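Local coordinates for protein thiamine phosphate pyrophosphorylase (Pyrococcus furiosus, PDB 1XI3) that probably condenses a thiazole phosphate with a pyrimidine pyrophosphate to make thiamine monophosphate in a magnesium-dependent step of thiamine biosynthesis, at residues A[79-82]-A[83-87]; A[147-151]-A[152-156]. All coordinates share one frame; numbering follows the deposited sequence.

Interaction 1: A[79-82]-A[83-87]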
loop_
_atom_site.group_PDB
_atom_site.type_symbol
_atom_site.label_atom_id
_atom_site.label_comp_id
_atom_site.label_asym_id
_atom_site.label_seq_id
_atom_site.Cartn_x
_atom_site.Cartn_y
_atom_site.Cartn_z
ATOM N N VAL A 79 2.797 0.542 -4.826
ATOM C CA VAL A 79 2.382 1.267 -6.036
ATOM C C VAL A 79 1.543 2.528 -5.670
ATOM O O VAL A 79 1.619 3.570 -6.338
ATOM C CB VAL A 79 1.603 0.343 -6.945
ATOM C CG1 VAL A 79 1.000 1.104 -8.113
ATOM C CG2 VAL A 79 2.456 -0.812 -7.411
ATOM N N ASP A 80 0.756 2.438 -4.605
ATOM C CA ASP A 80 -0.046 3.587 -4.135
ATOM C C ASP A 80 0.867 4.740 -3.781
ATOM O O ASP A 80 0.647 5.893 -4.200
ATOM C CB ASP A 80 -0.956 3.250 -2.947
ATOM C CG ASP A 80 -0.236 2.596 -1.770
ATOM O OD1 ASP A 80 0.733 1.849 -1.989
ATOM O OD2 ASP A 80 -0.701 2.819 -0.610
ATOM N N VAL A 81 1.894 4.431 -3.006
ATOM C CA VAL A 81 2.852 5.458 -2.594
ATOM C C VAL A 81 3.600 6.033 -3.806
ATOM O O VAL A 81 3.711 7.238 -3.947
ATOM C CB VAL A 81 3.793 4.928 -1.541
ATOM C CG1 VAL A 81 4.877 5.975 -1.192
ATOM C CG2 VAL A 81 2.994 4.538 -0.271
ATOM N N ALA A 82 4.074 5.149 -4.682
ATOM C CA ALA A 82 4.764 5.551 -5.898
ATOM C C ALA A 82 3.889 6.510 -6.701
ATOM O O ALA A 82 4.347 7.541 -7.154
ATOM C CB ALA A 82 5.156 4.336 -6.725
ATOM N N LEU A 83 2.621 6.165 -6.862
ATOM C CA LEU A 83 1.735 7.048 -7.650
ATOM C C LEU A 83 1.537 8.395 -6.933
ATOM O O LEU A 83 1.597 9.471 -7.571
ATOM C CB LEU A 83 0.393 6.378 -7.879
ATOM C CG LEU A 83 0.391 5.200 -8.859
ATOM C CD1 LEU A 83 -0.966 4.528 -8.792
ATOM C CD2 LEU A 83 0.662 5.643 -10.276
ATOM N N ALA A 84 1.281 8.333 -5.635
ATOM C CA ALA A 84 0.925 9.531 -4.848
ATOM C C ALA A 84 2.084 10.535 -4.825
ATOM O O ALA A 84 1.844 11.742 -4.843
ATOM C CB ALA A 84 0.574 9.184 -3.489
ATOM N N VAL A 85 3.321 10.046 -4.796
ATOM C CA VAL A 85 4.508 10.948 -4.767
ATOM C C VAL A 85 5.155 11.183 -6.147
ATOM O O VAL A 85 6.184 11.884 -6.251
ATOM C CB VAL A 85 5.541 10.493 -3.725
ATOM C CG1 VAL A 85 4.870 10.250 -2.388
ATOM C CG2 VAL A 85 6.348 9.300 -4.214
ATOM N N ASP A 86 4.528 10.665 -7.211
ATOM C CA ASP A 86 5.027 10.773 -8.574
ATOM C C ASP A 86 6.432 10.252 -8.717
ATOM O O ASP A 86 7.286 10.792 -9.403
ATOM C CB ASP A 86 4.936 12.214 -9.081
ATOM C CG ASP A 86 4.917 12.312 -10.596
ATOM O OD1 ASP A 86 5.209 13.434 -11.112
ATOM O OD2 ASP A 86 4.643 11.296 -11.295
ATOM N N ALA A 87 6.684 9.112 -8.088
ATOM C CA ALA A 87 7.944 8.441 -8.300
ATOM C C ALA A 87 8.098 7.995 -9.729
ATOM O O ALA A 87 7.097 7.826 -10.464
ATOM C CB ALA A 87 8.039 7.232 -7.365
#

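Interaction 2: A[147-151]-A[152-156]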
loop_
_atom_site.group_PDB
_atom_site.type_symbol
_atom_site.label_atom_id
_atom_site.label_comp_id
_atom_site.label_asym_id
_atom_site.label_seq_id
_atom_site.Cartn_x
_atom_site.Cartn_y
_atom_site.Cartn_z
ATOM N N ARG A 147 17.705 -15.655 -0.496
ATOM C CA ARG A 147 18.284 -16.448 -1.571
ATOM C C ARG A 147 19.516 -15.761 -2.179
ATOM O O ARG A 147 19.516 -14.542 -2.416
ATOM C CB ARG A 147 17.224 -16.766 -2.620
ATOM C CG ARG A 147 16.167 -17.809 -2.156
ATOM C CD ARG A 147 15.134 -18.046 -3.224
ATOM N NE ARG A 147 14.205 -16.913 -3.391
ATOM C CZ ARG A 147 13.383 -16.796 -4.426
ATOM N NH1 ARG A 147 13.393 -17.706 -5.387
ATOM N NH2 ARG A 147 12.574 -15.750 -4.526
ATOM N N VAL A 148 20.563 -16.550 -2.404
ATOM C CA VAL A 148 21.856 -16.066 -2.891
ATOM C C VAL A 148 22.119 -16.679 -4.263
ATOM O O VAL A 148 21.980 -17.902 -4.448
ATOM C CB VAL A 148 22.970 -16.421 -1.899
ATOM C CG1 VAL A 148 24.349 -16.148 -2.491
ATOM C CG2 VAL A 148 22.793 -15.651 -0.621
ATOM N N ILE A 149 22.507 -15.850 -5.237
ATOM C CA ILE A 149 22.701 -16.334 -6.614
ATOM C C ILE A 149 24.178 -16.417 -7.040
ATOM O O ILE A 149 24.507 -17.192 -7.960
ATOM C CB ILE A 149 21.910 -15.513 -7.659
ATOM C CG1 ILE A 149 22.436 -14.073 -7.731
ATOM C CG2 ILE A 149 20.391 -15.556 -7.364
ATOM C CD1 ILE A 149 21.756 -13.237 -8.862
ATOM N N GLY A 150 25.047 -15.671 -6.369
ATOM C CA GLY A 150 26.472 -15.652 -6.699
ATOM C C GLY A 150 26.807 -14.913 -8.003
ATOM O O GLY A 150 25.912 -14.547 -8.811
ATOM N N LEU A 151 28.108 -14.681 -8.206
ATOM C CA LEU A 151 28.601 -14.058 -9.436
ATOM C C LEU A 151 28.252 -14.839 -10.684
ATOM O O LEU A 151 27.864 -14.235 -11.678
ATOM C CB LEU A 151 30.127 -13.822 -9.379
ATOM C CG LEU A 151 30.597 -12.807 -8.326
ATOM C CD1 LEU A 151 32.079 -12.890 -8.043
ATOM C CD2 LEU A 151 30.243 -11.375 -8.751
ATOM N N GLU A 152 28.386 -16.179 -10.663
ATOM C CA GLU A 152 28.009 -16.982 -11.823
ATOM C C GLU A 152 26.531 -16.892 -12.184
ATOM O O GLU A 152 26.159 -16.834 -13.351
ATOM C CB GLU A 152 28.366 -18.466 -11.599
ATOM C CG GLU A 152 29.857 -18.740 -11.700
ATOM C CD GLU A 152 30.170 -20.222 -11.790
ATOM O OE1 GLU A 152 29.210 -21.018 -11.983
ATOM O OE2 GLU A 152 31.373 -20.573 -11.671
ATOM N N GLY A 153 25.672 -16.896 -11.168
ATOM C CA GLY A 153 24.245 -16.793 -11.400
ATOM C C GLY A 153 23.878 -15.415 -11.895
ATOM O O GLY A 153 23.068 -15.283 -12.806
ATOM N N LEU A 154 24.510 -14.412 -11.309
ATOM C CA LEU A 154 24.348 -13.035 -11.827
ATOM C C LEU A 154 24.755 -12.947 -13.308
ATOM O O LEU A 154 24.020 -12.427 -14.117
ATOM C CB LEU A 154 25.157 -12.078 -10.975
ATOM C CG LEU A 154 25.077 -10.601 -11.384
ATOM C CD1 LEU A 154 23.575 -10.125 -11.367
ATOM C CD2 LEU A 154 25.924 -9.796 -10.489
ATOM N N ARG A 155 25.953 -13.445 -13.663
ATOM C CA ARG A 155 26.396 -13.423 -15.072
ATOM C C ARG A 155 25.431 -14.118 -16.003
ATOM O O ARG A 155 25.140 -13.649 -17.097
ATOM C CB ARG A 155 27.807 -14.043 -15.182
ATOM C CG ARG A 155 28.378 -14.164 -16.556
ATOM C CD ARG A 155 28.560 -12.840 -17.274
ATOM N NE ARG A 155 28.833 -13.045 -18.703
ATOM C CZ ARG A 155 28.842 -12.076 -19.612
ATOM N NH1 ARG A 155 28.617 -10.801 -19.269
ATOM N NH2 ARG A 155 29.079 -12.372 -20.886
ATOM N N LYS A 156 24.891 -15.254 -15.571
ATOM C CA LYS A 156 23.977 -15.967 -16.408
ATOM C C LYS A 156 22.728 -15.164 -16.685
ATOM O O LYS A 156 22.221 -15.173 -17.792
ATOM C CB LYS A 156 23.644 -17.319 -15.773
ATOM C CG LYS A 156 22.746 -18.197 -16.617
ATOM C CD LYS A 156 23.386 -18.773 -17.854
ATOM C CE LYS A 156 22.407 -19.763 -18.529
ATOM N NZ LYS A 156 22.760 -20.049 -19.936
#

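Interaction 1: A[79-82]-A[83-87]
Val79 and Leu83, one helical turn apart, lie side by side and point the same way: Val79 sets CG1 anti to its own N (chi1 172°), Leu83 sets CG anti to its carbonyl carbon (chi1 -71°), and CG1 of Val79 then meets CD1 of Leu83 at 4.0 Å. The same leucine folds over the bond beneath it, CG of Leu83 lying 3.2 Å from O of Val79, the atom that accepts the N-H of Leu83. Val81 and Val85 make a looser pair on another flank, their branched chains set against helix 52-68. Small Ala84 lets the helix come close to Val101 of the second subunit, while the longer Leu83 extends to Ile105 of that subunit. At the C-terminal end Asp86, its carboxylate in a salt bridge with Arg67, turns to positive phi, and Ala87 N bonds to O of Ala82 at 3.0 Å, in the carbonyl plane, while Asp86 N bonds to O of Leu83. CB of Ala82 and CB of Ala87 are thereby brought to 4.1 Å, both small enough to sit on strand 72-76. This is a Schellman motif closing the helix of a beta-alpha-beta unit in a TIM barrel.

Interaction 2: A[147-151]-A[152-156]
Leu151, Leu154 and Ile149 contribute most of the surface buried in this first turn of helix 150-160. Leu151 does so mainly through its backbone and CB: O of Leu151 accepts the N-H of Arg155 at 2.9 Å in a nearly straight bond (168° at the hydrogen), while its side chain runs off to Glu178 and Val179 of helix 176-180. A leucine fits here because one face of the turn lies against that neighbouring helix.

Leu154 is the buried member. N of Leu154 bonds to O of Gly150 at 2.9 Å, and CB of Leu154 rests 3.4 Å from O of Gly150. With CG anti to the backbone N (chi1 -179°), the branched end extends to Val179 and to the loop residues Val137, Thr182 and Val184, a largely apolar setting suited to a leucine.

Ile149 stands just ahead of the helix and leans back over it. Its chi1 of 65° places CG1 between N and the carbonyl carbon, and the extended chain runs alongside the backbone of Leu154, where CD1 of Ile149 lies 4.2 Å from CB of Leu154. The bond from N of Gly153 to O of Ile149 is weak, long at 3.4 Å and bent. With no CB on Gly153, its CA can come within 3.5 Å of O of Ile149, as the tight turn requires. Gly150 has positive phi, a conformation that glycine adopts readily.

On the outer side, the chain of Arg155, bent at chi2, leads its guanidinium away to a salt bridge with Glu159 and a hydrogen bond to O of Thr182. The backbone bonds and the packing of Ile149 on Leu154 belong to the N-terminal turn of an outer helix of a TIM barrel, with an apolar residue from the preceding loop folded against it.

Interactions 1 and 2 are local contacts within two separate outer helices of the same barrel, on opposite sides of its centre and with centres about 31 Å apart. Interaction 1 is largely buried, between helix 52-68, strand 72-76 and the second subunit; interaction 2 lies at the surface, touched by no other chain of the assembly. Their places along a helix differ as well: residues 79-87 include a helix end, where positive phi at Asp86 turns the chain towards the next strand, whereas residues 147-156 include a helix start, with positive phi at Gly150. Alanines, valines and one leucine make the first; glycines and apolar chains make the second, while Arg155 reaches away from it to partners outside.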